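Intracellular protein transport protein USO1 (Saccharomyces cerevisiae S288c, PDB 6LSU) is required for protein transport from the endoplasmic reticulum to the Golgi complex, acting as a dimeric membrane tether with globular heads and a long coiled-coil tail. Local coordinates at residues L447-L452 / A497-V502; I541-T546 / P556-Q561; P403-L408 / R429-Y434; K516-T521 / P579-T584. All coordinates share one frame; numbering follows the deposited sequence.

Interaction 1 (L447-L452 / A497-V502); sequences LKQVQL and ANLFEV
Gln449 of helix 439-459 and Asn498, which caps the start of helix 499-504, form a largely polar contact inside ARM 8 of the globular head, where the chain re-enters the fold after the charged region. Their two amides slide past one another in opposite directions with planes 19° apart. The Gln449 chain bends at chi2 (-85°), which swings CD toward the start of helix 499-504; the amide beyond it bonds the backbone with both ends. OE1 of Gln449 accepts from Leu499 N at 2.9 Å, the donor lying nearly along the C=O axis, and NE2 of Gln449 gives its hydrogen to Ala497 O at 3.2 Å. In return, Asn498 ND2 donates to Gln449 O (2.7 Å), in the carbonyl plane and on a lone pair. Asn498 OD1 accepts from Glu501 N at 3.1 Å and, weakly, from Phe500 N. Beside this polar group, the Phe500 ring takes Gln449 CB at its edge, while Val450 CG1 also touches the ring, at CE2; Phe524 packs edge-to-face on the same ring. An alanine in place of Gln449 would probably leave Leu499 N and Ala497 O without their mates. The Gln449 amide and Asn498 OD1 thus serve backbone groups at the start of helix 499-504, while Asn498 ND2 ties that start to a carbonyl of helix 439-459; the join rests on directional bonds as well as apolar packing.

Interaction 2 (I541-T546 / P556-Q561); sequences ITRNVT and PLKAIQ
Thr546 and Lys558 face each other as an antiparallel, non-hydrogen-bonded pair, their CA atoms 4.2 Å apart. Around this pair the backbones meet through CA-H...O contacts: Lys558 CA lies 3.3 Å from Val545 O, and Thr546 CA is the same distance from Leu557 O. The methyl group of Ala559 rests on the last turn of helix 535-543, its CB touching Thr542 O at 3.2 Å.

The polar and charged ends of Arg543, Asn544 and Lys558 lie near one another. Lys558 runs alongside Asn544, pointing the same way, and brings CE to 3.3 Å from Asn544 OD1. The guanidinium of Arg543 has Asn544 CG over one face, toward the rim, and its NH1 stands 4.9 Å from Lys558 NZ. This nearness of like charges is probably eased by the salt bridges of Arg543 to Glu540 and Asp599.

Apolar contact is lighter. With CG anti to the backbone N (chi1 -154°), Arg543 CG comes to 4.1 Å from Ile560 CD1, the two side chains crossing obliquely.

The strands 546-547 and 557-558 make a small hairpin between helix 535-543 and helix 559-568. Trp589 of helix 577-590 covers Thr542, Arg543, Ala559 and Ile560, while Leu504 of helix 499-504 packs on Val545 and Ala559.

Interaction 3 (P403-L408 / R429-Y434); sequences PVVSIL and RLLKAY
The Tyr434 ring receives Val405 CG2 over one face, toward the rim, in a CH-pi contact 4.1 Å from the ring centroid and 26° off the normal. The two side chains cross at about a right angle, and the methyl group is nearest to CE2 and CZ of Tyr434. The ring of Phe376 in helix 370-376 also meets this ring, at an inclination.

The other branch of Val405, CG1, is anti to the backbone N (chi1 173°) and touches Leu431 CD2 at 4.0 Å. One turn further along helix 404-414, Leu408 lies against both leucines of the opposing helix: its CB meets Leu431 CG at 3.9 Å, and its CD1 meets Leu430 CD2 at 3.7 Å, the Leu408 and Leu430 side chains again crossing at about a right angle. An alanine in place of Leu431 would probably open a gap beside Leu408 CB and Val405 CG1 and let these groups shift.

Phe376 and Leu359 close the hydrophobic cluster from neighbouring helices. Residues 403-408 and 429-434 both lie in ARM 7, on helices that follow each other in the chain. The axes of the short segments approach to 10.5 Å with their N-to-C directions 140° apart, roughly antiparallel, an apolar interface between successive helices characteristic of an armadillo-type alpha-solenoid.

Interaction 4 (K516-T521 / P579-T584); sequences KLFFTT and PISYLT
Leu517 reaches across to helix 577-590 with one methyl group: its CD1 touches Ser581 CB at 3.4 Å and lies over a face of the Tyr582 ring, offset toward the rim. The CD1-to-centroid distance to Tyr582 is 4.0 Å, 18° off the normal, a CH-pi contact in which the two side chains cross at about a right angle. Leu517 CG is anti to its backbone N (chi1 -158°), which starts the chain toward this neighbour. Ser581 is small enough to sit close to the backbone of helix 514-528: its OG is 3.7 Å from Phe518 CA and lies at the edge of the Phe518 ring. A turn later, Thr521 OG1 lies 3.7 Å from Ser581 CB.

In the next shell, Ser581 OG is hydrogen-bonded to Arg577 O within its own helix, so its polar end is satisfied there. Tyr582 also packs against Ile563, Leu566 and Leu567 of helix 559-568, while Val699 packs on Phe518.

The local helix axes run nearly parallel, 15° apart and separated by 9.2 Å. Near-parallel packing of this kind, here between a helix that begins at the end of ARM 8 and one in ARM 9, is how successive repeats stack in an alpha-solenoid.

Interaction 1 is the hub of the four. It touches interaction 2, where Val450 CG1 meets Val545 CG2 at 3.5 Å, and interaction 4, where Val502 CG1 lies 3.5 Å from Thr520 OG1; it also meets interaction 3 through Ala497 CB and Ser406 O at 3.7 Å. Residues 447-452 supply the touch with interaction 2 cited here, and residues 497-502 those with interactions 3 and 4. Interactions 2 and 4 do not touch, with centres about 17 Å apart, but interaction 2 is nested in the chain loop that interaction 4 closes. Interactions 2 and 3 are the most separated, about 25 Å between centres. Together the four contacts span ARM 7 to ARM 9 of the globular head.

Interaction 1 (L447-L452 / A497-V502)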
# COMPACT_ATOMS: atom_id res chain seq x y z
N LEU A 447 -17.91 -25.59 -7.11
CA LEU A 447 -18.36 -27.00 -6.99
C LEU A 447 -18.10 -27.55 -5.59
O LEU A 447 -18.93 -28.27 -5.12
CB LEU A 447 -17.65 -27.89 -8.02
CG LEU A 447 -18.13 -27.71 -9.46
CD1 LEU A 447 -17.41 -28.67 -10.40
CD2 LEU A 447 -19.65 -27.84 -9.57
N LYS A 448 -16.96 -27.25 -4.98
CA LYS A 448 -16.65 -27.70 -3.60
C LYS A 448 -17.62 -26.95 -2.66
O LYS A 448 -18.19 -27.58 -1.78
CB LYS A 448 -15.17 -27.47 -3.28
CG LYS A 448 -14.66 -28.03 -1.95
CD LYS A 448 -13.71 -27.09 -1.19
CE LYS A 448 -14.40 -26.16 -0.19
NZ LYS A 448 -13.80 -24.80 -0.14
N GLN A 449 -17.83 -25.65 -2.89
CA GLN A 449 -18.65 -24.76 -2.02
C GLN A 449 -20.11 -25.22 -2.03
O GLN A 449 -20.72 -25.17 -0.93
CB GLN A 449 -18.59 -23.30 -2.45
CG GLN A 449 -17.31 -22.61 -2.08
CD GLN A 449 -17.34 -22.07 -0.68
OE1 GLN A 449 -18.15 -21.20 -0.33
NE2 GLN A 449 -16.40 -22.54 0.13
N VAL A 450 -20.65 -25.64 -3.18
CA VAL A 450 -22.07 -26.12 -3.27
C VAL A 450 -22.22 -27.45 -2.52
O VAL A 450 -23.23 -27.55 -1.83
CB VAL A 450 -22.62 -26.21 -4.69
CG1 VAL A 450 -22.44 -24.91 -5.44
CG2 VAL A 450 -22.02 -27.36 -5.47
N GLN A 451 -21.28 -28.40 -2.63
CA GLN A 451 -21.32 -29.65 -1.80
C GLN A 451 -21.57 -29.24 -0.35
O GLN A 451 -22.58 -29.66 0.21
CB GLN A 451 -20.04 -30.48 -1.87
CG GLN A 451 -19.65 -30.90 -3.28
CD GLN A 451 -20.46 -32.07 -3.79
OE1 GLN A 451 -21.65 -32.22 -3.50
NE2 GLN A 451 -19.81 -32.93 -4.57
N LEU A 452 -20.69 -28.41 0.22
CA LEU A 452 -20.71 -28.03 1.66
C LEU A 452 -22.06 -27.40 2.03
O LEU A 452 -22.53 -27.66 3.14
CB LEU A 452 -19.56 -27.06 1.96
CG LEU A 452 -18.21 -27.70 2.27
CD1 LEU A 452 -18.26 -28.48 3.59
CD2 LEU A 452 -17.75 -28.61 1.13
N ALA A 497 -16.88 -21.24 6.46
CA ALA A 497 -16.19 -20.63 5.30
C ALA A 497 -16.99 -20.81 4.00
O ALA A 497 -16.33 -20.97 2.95
CB ALA A 497 -14.80 -21.21 5.15
N ASN A 498 -18.34 -20.76 4.06
CA ASN A 498 -19.21 -21.06 2.90
C ASN A 498 -20.00 -19.83 2.47
O ASN A 498 -20.68 -19.23 3.28
CB ASN A 498 -20.12 -22.27 3.13
CG ASN A 498 -20.67 -22.78 1.81
OD1 ASN A 498 -21.47 -22.11 1.15
ND2 ASN A 498 -20.17 -23.91 1.34
N LEU A 499 -19.84 -19.47 1.21
CA LEU A 499 -20.37 -18.21 0.63
C LEU A 499 -21.85 -18.42 0.35
O LEU A 499 -22.58 -17.43 0.38
CB LEU A 499 -19.61 -17.87 -0.66
CG LEU A 499 -18.16 -17.44 -0.49
CD1 LEU A 499 -17.39 -17.52 -1.81
CD2 LEU A 499 -18.08 -16.05 0.07
N PHE A 500 -22.24 -19.66 0.02
CA PHE A 500 -23.64 -20.05 -0.28
C PHE A 500 -24.46 -19.99 1.00
O PHE A 500 -25.60 -19.51 0.99
CB PHE A 500 -23.66 -21.42 -0.93
CG PHE A 500 -23.25 -21.38 -2.37
CD1 PHE A 500 -24.04 -20.75 -3.31
CD2 PHE A 500 -22.09 -22.00 -2.80
CE1 PHE A 500 -23.68 -20.74 -4.65
CE2 PHE A 500 -21.71 -21.94 -4.12
CZ PHE A 500 -22.51 -21.34 -5.05
N GLU A 501 -23.85 -20.41 2.10
CA GLU A 501 -24.46 -20.26 3.43
C GLU A 501 -24.91 -18.80 3.58
O GLU A 501 -26.04 -18.61 3.96
CB GLU A 501 -23.48 -20.68 4.51
CG GLU A 501 -24.14 -21.41 5.66
CD GLU A 501 -23.19 -22.21 6.54
OE1 GLU A 501 -23.65 -23.21 7.14
OE2 GLU A 501 -22.00 -21.83 6.62
N VAL A 502 -24.07 -17.81 3.26
CA VAL A 502 -24.43 -16.39 3.47
C VAL A 502 -25.44 -15.97 2.39
O VAL A 502 -26.52 -15.44 2.69
CB VAL A 502 -23.18 -15.49 3.45
CG1 VAL A 502 -23.55 -14.01 3.35
CG2 VAL A 502 -22.31 -15.76 4.66

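Interaction 2 (I541-T546 / P556-Q561)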
# COMPACT_ATOMS: atom_id res chain seq x y z
N ILE A 541 -23.75 -22.87 -12.48
CA ILE A 541 -23.56 -23.67 -11.23
C ILE A 541 -24.28 -22.99 -10.07
O ILE A 541 -24.74 -23.69 -9.15
CB ILE A 541 -22.06 -23.86 -10.91
CG1 ILE A 541 -21.37 -24.73 -11.97
CG2 ILE A 541 -21.88 -24.45 -9.50
CD1 ILE A 541 -19.87 -24.78 -11.83
N THR A 542 -24.28 -21.66 -10.04
CA THR A 542 -24.79 -20.87 -8.89
C THR A 542 -26.30 -20.89 -9.00
O THR A 542 -26.97 -21.13 -7.96
CB THR A 542 -24.24 -19.44 -8.85
OG1 THR A 542 -22.82 -19.48 -8.75
CG2 THR A 542 -24.81 -18.66 -7.68
N ARG A 543 -26.80 -20.73 -10.23
CA ARG A 543 -28.25 -20.78 -10.55
C ARG A 543 -28.84 -22.12 -10.08
O ARG A 543 -29.90 -22.13 -9.40
CB ARG A 543 -28.50 -20.53 -12.04
CG ARG A 543 -29.88 -19.96 -12.32
CD ARG A 543 -30.12 -19.47 -13.74
NE ARG A 543 -29.88 -20.50 -14.73
CZ ARG A 543 -30.59 -21.63 -14.87
NH1 ARG A 543 -31.61 -21.90 -14.08
NH2 ARG A 543 -30.25 -22.51 -15.80
N ASN A 544 -28.22 -23.23 -10.40
CA ASN A 544 -28.91 -24.54 -10.26
C ASN A 544 -28.73 -25.09 -8.85
O ASN A 544 -29.03 -26.25 -8.64
CB ASN A 544 -28.55 -25.48 -11.42
CG ASN A 544 -29.09 -24.91 -12.73
OD1 ASN A 544 -30.27 -24.55 -12.82
ND2 ASN A 544 -28.22 -24.75 -13.72
N VAL A 545 -28.31 -24.26 -7.90
CA VAL A 545 -28.29 -24.64 -6.47
C VAL A 545 -29.70 -24.47 -5.90
O VAL A 545 -30.36 -23.42 -6.15
CB VAL A 545 -27.25 -23.82 -5.67
CG1 VAL A 545 -27.56 -23.81 -4.19
CG2 VAL A 545 -25.85 -24.34 -5.89
N THR A 546 -30.11 -25.44 -5.09
CA THR A 546 -31.43 -25.52 -4.42
C THR A 546 -31.20 -25.44 -2.90
O THR A 546 -30.13 -25.88 -2.45
CB THR A 546 -32.09 -26.84 -4.81
OG1 THR A 546 -31.25 -27.81 -4.18
CG2 THR A 546 -32.18 -27.05 -6.31
N PRO A 556 -38.23 -28.06 -3.32
CA PRO A 556 -37.11 -27.21 -2.86
C PRO A 556 -36.93 -25.96 -3.75
O PRO A 556 -37.52 -25.92 -4.82
CB PRO A 556 -35.87 -28.12 -2.90
CG PRO A 556 -36.41 -29.51 -3.25
CD PRO A 556 -37.70 -29.25 -4.01
N LEU A 557 -36.13 -24.98 -3.30
CA LEU A 557 -36.12 -23.60 -3.88
C LEU A 557 -34.75 -23.21 -4.46
O LEU A 557 -33.72 -23.20 -3.72
CB LEU A 557 -36.59 -22.62 -2.79
CG LEU A 557 -37.10 -21.26 -3.29
CD1 LEU A 557 -37.97 -21.40 -4.54
CD2 LEU A 557 -37.85 -20.53 -2.19
N LYS A 558 -34.73 -22.85 -5.75
CA LYS A 558 -33.52 -22.52 -6.54
C LYS A 558 -32.90 -21.18 -6.08
O LYS A 558 -33.59 -20.42 -5.40
CB LYS A 558 -33.86 -22.34 -8.02
CG LYS A 558 -33.61 -23.54 -8.91
CD LYS A 558 -33.97 -23.24 -10.36
CE LYS A 558 -33.20 -24.05 -11.38
NZ LYS A 558 -32.96 -25.44 -10.92
N ALA A 559 -31.66 -20.89 -6.50
CA ALA A 559 -30.85 -19.77 -5.95
C ALA A 559 -31.57 -18.43 -6.19
O ALA A 559 -31.78 -17.65 -5.22
CB ALA A 559 -29.47 -19.78 -6.57
N ILE A 560 -31.93 -18.14 -7.44
CA ILE A 560 -32.45 -16.81 -7.82
C ILE A 560 -33.79 -16.52 -7.11
O ILE A 560 -34.08 -15.34 -6.87
CB ILE A 560 -32.62 -16.69 -9.33
CG1 ILE A 560 -31.25 -16.62 -10.01
CG2 ILE A 560 -33.50 -15.48 -9.66
CD1 ILE A 560 -31.28 -16.19 -11.47
N GLN A 561 -34.62 -17.52 -6.86
CA GLN A 561 -35.93 -17.30 -6.19
C GLN A 561 -35.68 -17.16 -4.67
O GLN A 561 -36.20 -16.23 -4.07
CB GLN A 561 -36.91 -18.42 -6.53
CG GLN A 561 -38.29 -17.90 -6.92
CD GLN A 561 -38.24 -17.02 -8.15
OE1 GLN A 561 -38.45 -15.81 -8.09
NE2 GLN A 561 -37.94 -17.64 -9.28

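Interaction 3 (P403-L408 / R429-Y434)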
# COMPACT_ATOMS: atom_id res chain seq x y z
N PRO A 403 -6.81 -25.00 5.81
CA PRO A 403 -6.46 -24.41 4.53
C PRO A 403 -6.56 -22.89 4.56
O PRO A 403 -7.51 -22.36 5.09
CB PRO A 403 -7.46 -24.98 3.54
CG PRO A 403 -8.02 -26.16 4.22
CD PRO A 403 -7.97 -25.87 5.71
N VAL A 404 -5.52 -22.23 4.03
CA VAL A 404 -5.42 -20.74 3.94
C VAL A 404 -6.68 -20.20 3.24
O VAL A 404 -7.31 -19.29 3.73
CB VAL A 404 -4.08 -20.38 3.29
CG1 VAL A 404 -4.15 -19.31 2.21
CG2 VAL A 404 -3.10 -19.98 4.37
N VAL A 405 -7.18 -20.85 2.22
CA VAL A 405 -8.34 -20.26 1.49
C VAL A 405 -9.55 -20.19 2.43
O VAL A 405 -10.24 -19.17 2.42
CB VAL A 405 -8.63 -21.02 0.20
CG1 VAL A 405 -9.90 -20.53 -0.45
CG2 VAL A 405 -7.46 -20.89 -0.74
N SER A 406 -9.82 -21.25 3.19
CA SER A 406 -10.85 -21.28 4.26
C SER A 406 -10.68 -20.09 5.23
O SER A 406 -11.67 -19.34 5.41
CB SER A 406 -10.82 -22.62 4.98
OG SER A 406 -11.27 -23.63 4.08
N ILE A 407 -9.49 -19.86 5.80
CA ILE A 407 -9.26 -18.70 6.74
C ILE A 407 -9.61 -17.38 6.04
O ILE A 407 -10.13 -16.53 6.64
CB ILE A 407 -7.84 -18.66 7.29
CG1 ILE A 407 -7.44 -19.99 7.92
CG2 ILE A 407 -7.69 -17.52 8.31
CD1 ILE A 407 -6.14 -19.92 8.58
N LEU A 408 -9.26 -17.21 4.79
CA LEU A 408 -9.54 -15.95 4.08
C LEU A 408 -11.06 -15.72 4.08
O LEU A 408 -11.49 -14.66 4.45
CB LEU A 408 -8.97 -16.01 2.66
CG LEU A 408 -7.45 -15.93 2.60
CD1 LEU A 408 -6.99 -16.01 1.16
CD2 LEU A 408 -6.90 -14.64 3.20
N ARG A 429 -9.19 -9.15 -1.65
CA ARG A 429 -8.23 -8.89 -2.74
C ARG A 429 -7.28 -10.09 -2.94
O ARG A 429 -6.98 -10.39 -4.11
CB ARG A 429 -7.46 -7.61 -2.43
CG ARG A 429 -8.36 -6.39 -2.38
CD ARG A 429 -8.49 -5.65 -3.69
NE ARG A 429 -7.15 -5.14 -3.92
CZ ARG A 429 -6.71 -3.93 -3.58
NH1 ARG A 429 -7.53 -3.03 -3.05
NH2 ARG A 429 -5.44 -3.62 -3.81
N LEU A 430 -6.90 -10.80 -1.87
CA LEU A 430 -5.99 -11.96 -1.96
C LEU A 430 -6.73 -13.10 -2.63
O LEU A 430 -6.17 -13.67 -3.59
CB LEU A 430 -5.47 -12.36 -0.57
CG LEU A 430 -4.62 -13.61 -0.52
CD1 LEU A 430 -3.54 -13.63 -1.58
CD2 LEU A 430 -4.00 -13.77 0.85
N LEU A 431 -7.97 -13.36 -2.19
CA LEU A 431 -8.86 -14.35 -2.82
C LEU A 431 -8.99 -14.03 -4.30
O LEU A 431 -9.07 -15.01 -5.14
CB LEU A 431 -10.24 -14.32 -2.14
CG LEU A 431 -10.35 -15.19 -0.89
CD1 LEU A 431 -11.59 -14.81 -0.10
CD2 LEU A 431 -10.40 -16.66 -1.25
N LYS A 432 -9.15 -12.77 -4.67
CA LYS A 432 -9.36 -12.46 -6.11
C LYS A 432 -8.03 -12.71 -6.85
O LYS A 432 -8.08 -13.05 -8.01
CB LYS A 432 -9.88 -11.04 -6.26
CG LYS A 432 -11.28 -10.84 -5.72
CD LYS A 432 -11.77 -9.47 -6.10
CE LYS A 432 -12.91 -8.96 -5.26
NZ LYS A 432 -13.23 -7.60 -5.72
N ALA A 433 -6.88 -12.51 -6.18
CA ALA A 433 -5.55 -12.69 -6.77
C ALA A 433 -5.38 -14.21 -7.00
O ALA A 433 -4.94 -14.71 -8.11
CB ALA A 433 -4.50 -12.15 -5.84
N TYR A 434 -5.83 -14.98 -6.04
CA TYR A 434 -5.81 -16.44 -6.12
C TYR A 434 -6.62 -16.99 -7.29
O TYR A 434 -6.22 -17.95 -8.00
CB TYR A 434 -6.33 -16.96 -4.81
CG TYR A 434 -6.62 -18.42 -4.79
CD1 TYR A 434 -5.61 -19.34 -4.82
CD2 TYR A 434 -7.92 -18.86 -4.57
CE1 TYR A 434 -5.87 -20.69 -4.68
CE2 TYR A 434 -8.20 -20.21 -4.41
CZ TYR A 434 -7.16 -21.13 -4.48
OH TYR A 434 -7.38 -22.46 -4.37

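Interaction 4 (K516-T521 / P579-T584)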
# COMPACT_ATOMS: atom_id res chain seq x y z
N LYS A 516 -20.42 -8.73 5.57
CA LYS A 516 -20.51 -10.17 5.24
C LYS A 516 -21.28 -10.40 3.92
O LYS A 516 -20.87 -11.24 3.08
CB LYS A 516 -21.28 -10.91 6.32
CG LYS A 516 -21.62 -12.33 5.97
CD LYS A 516 -21.92 -13.15 7.18
CE LYS A 516 -23.31 -12.89 7.73
NZ LYS A 516 -23.51 -13.70 8.96
N LEU A 517 -22.41 -9.71 3.74
CA LEU A 517 -23.21 -9.91 2.52
C LEU A 517 -22.52 -9.19 1.36
O LEU A 517 -22.45 -9.70 0.27
CB LEU A 517 -24.62 -9.38 2.78
CG LEU A 517 -25.74 -9.91 1.91
CD1 LEU A 517 -26.60 -8.74 1.50
CD2 LEU A 517 -25.27 -10.69 0.71
N PHE A 518 -21.96 -8.02 1.62
CA PHE A 518 -21.33 -7.15 0.60
C PHE A 518 -20.15 -7.87 -0.07
O PHE A 518 -20.07 -7.95 -1.30
CB PHE A 518 -20.90 -5.83 1.23
CG PHE A 518 -20.07 -5.02 0.26
CD1 PHE A 518 -20.66 -4.34 -0.78
CD2 PHE A 518 -18.68 -5.11 0.30
CE1 PHE A 518 -19.87 -3.68 -1.72
CE2 PHE A 518 -17.90 -4.46 -0.65
CZ PHE A 518 -18.49 -3.74 -1.65
N PHE A 519 -19.27 -8.46 0.73
CA PHE A 519 -18.16 -9.33 0.28
C PHE A 519 -18.69 -10.49 -0.53
O PHE A 519 -18.24 -10.62 -1.72
CB PHE A 519 -17.27 -9.67 1.47
CG PHE A 519 -16.43 -8.51 1.93
CD1 PHE A 519 -15.78 -7.70 1.01
CD2 PHE A 519 -16.26 -8.23 3.29
CE1 PHE A 519 -15.04 -6.60 1.44
CE2 PHE A 519 -15.49 -7.16 3.73
CZ PHE A 519 -14.91 -6.33 2.81
N THR A 520 -19.63 -11.26 0.01
CA THR A 520 -20.26 -12.42 -0.70
C THR A 520 -20.77 -11.96 -2.08
O THR A 520 -20.39 -12.51 -3.13
CB THR A 520 -21.35 -13.07 0.15
OG1 THR A 520 -20.73 -13.49 1.38
CG2 THR A 520 -21.91 -14.33 -0.46
N THR A 521 -21.59 -10.93 -2.15
CA THR A 521 -22.11 -10.57 -3.48
C THR A 521 -20.93 -10.12 -4.34
O THR A 521 -20.89 -10.39 -5.53
CB THR A 521 -23.25 -9.55 -3.33
OG1 THR A 521 -22.85 -8.54 -2.39
CG2 THR A 521 -24.49 -10.25 -2.85
N PRO A 579 -30.05 -4.51 1.41
CA PRO A 579 -30.84 -4.41 0.18
C PRO A 579 -30.04 -4.07 -1.07
O PRO A 579 -30.31 -4.65 -2.11
CB PRO A 579 -31.79 -3.23 0.40
CG PRO A 579 -31.82 -3.02 1.88
CD PRO A 579 -30.54 -3.60 2.45
N ILE A 580 -29.09 -3.14 -0.98
CA ILE A 580 -28.25 -2.70 -2.15
C ILE A 580 -27.44 -3.91 -2.66
O ILE A 580 -27.31 -4.12 -3.90
CB ILE A 580 -27.30 -1.54 -1.77
CG1 ILE A 580 -28.09 -0.27 -1.44
CG2 ILE A 580 -26.29 -1.30 -2.88
CD1 ILE A 580 -27.22 0.90 -1.00
N SER A 581 -26.98 -4.74 -1.73
CA SER A 581 -26.11 -5.88 -2.05
C SER A 581 -26.93 -6.87 -2.86
O SER A 581 -26.51 -7.12 -4.00
CB SER A 581 -25.49 -6.45 -0.81
OG SER A 581 -24.59 -5.51 -0.25
N TYR A 582 -28.07 -7.34 -2.33
CA TYR A 582 -29.02 -8.22 -3.10
C TYR A 582 -29.40 -7.57 -4.42
O TYR A 582 -29.28 -8.24 -5.47
CB TYR A 582 -30.30 -8.53 -2.35
CG TYR A 582 -30.13 -9.44 -1.16
CD1 TYR A 582 -29.67 -10.74 -1.30
CD2 TYR A 582 -30.43 -8.99 0.12
CE1 TYR A 582 -29.45 -11.55 -0.19
CE2 TYR A 582 -30.26 -9.78 1.24
CZ TYR A 582 -29.76 -11.08 1.09
OH TYR A 582 -29.63 -11.88 2.21
N LEU A 583 -29.82 -6.30 -4.40
CA LEU A 583 -30.39 -5.67 -5.63
C LEU A 583 -29.33 -5.62 -6.73
O LEU A 583 -29.58 -6.23 -7.81
CB LEU A 583 -30.93 -4.28 -5.28
CG LEU A 583 -32.34 -4.31 -4.72
CD1 LEU A 583 -32.64 -3.03 -3.97
CD2 LEU A 583 -33.34 -4.56 -5.83
N THR A 584 -28.19 -4.98 -6.47
CA THR A 584 -27.02 -4.85 -7.40
C THR A 584 -26.55 -6.26 -7.84
O THR A 584 -26.22 -6.46 -9.06
CB THR A 584 -25.86 -4.14 -6.70
OG1 THR A 584 -25.47 -4.80 -5.49
CG2 THR A 584 -26.20 -2.71 -6.33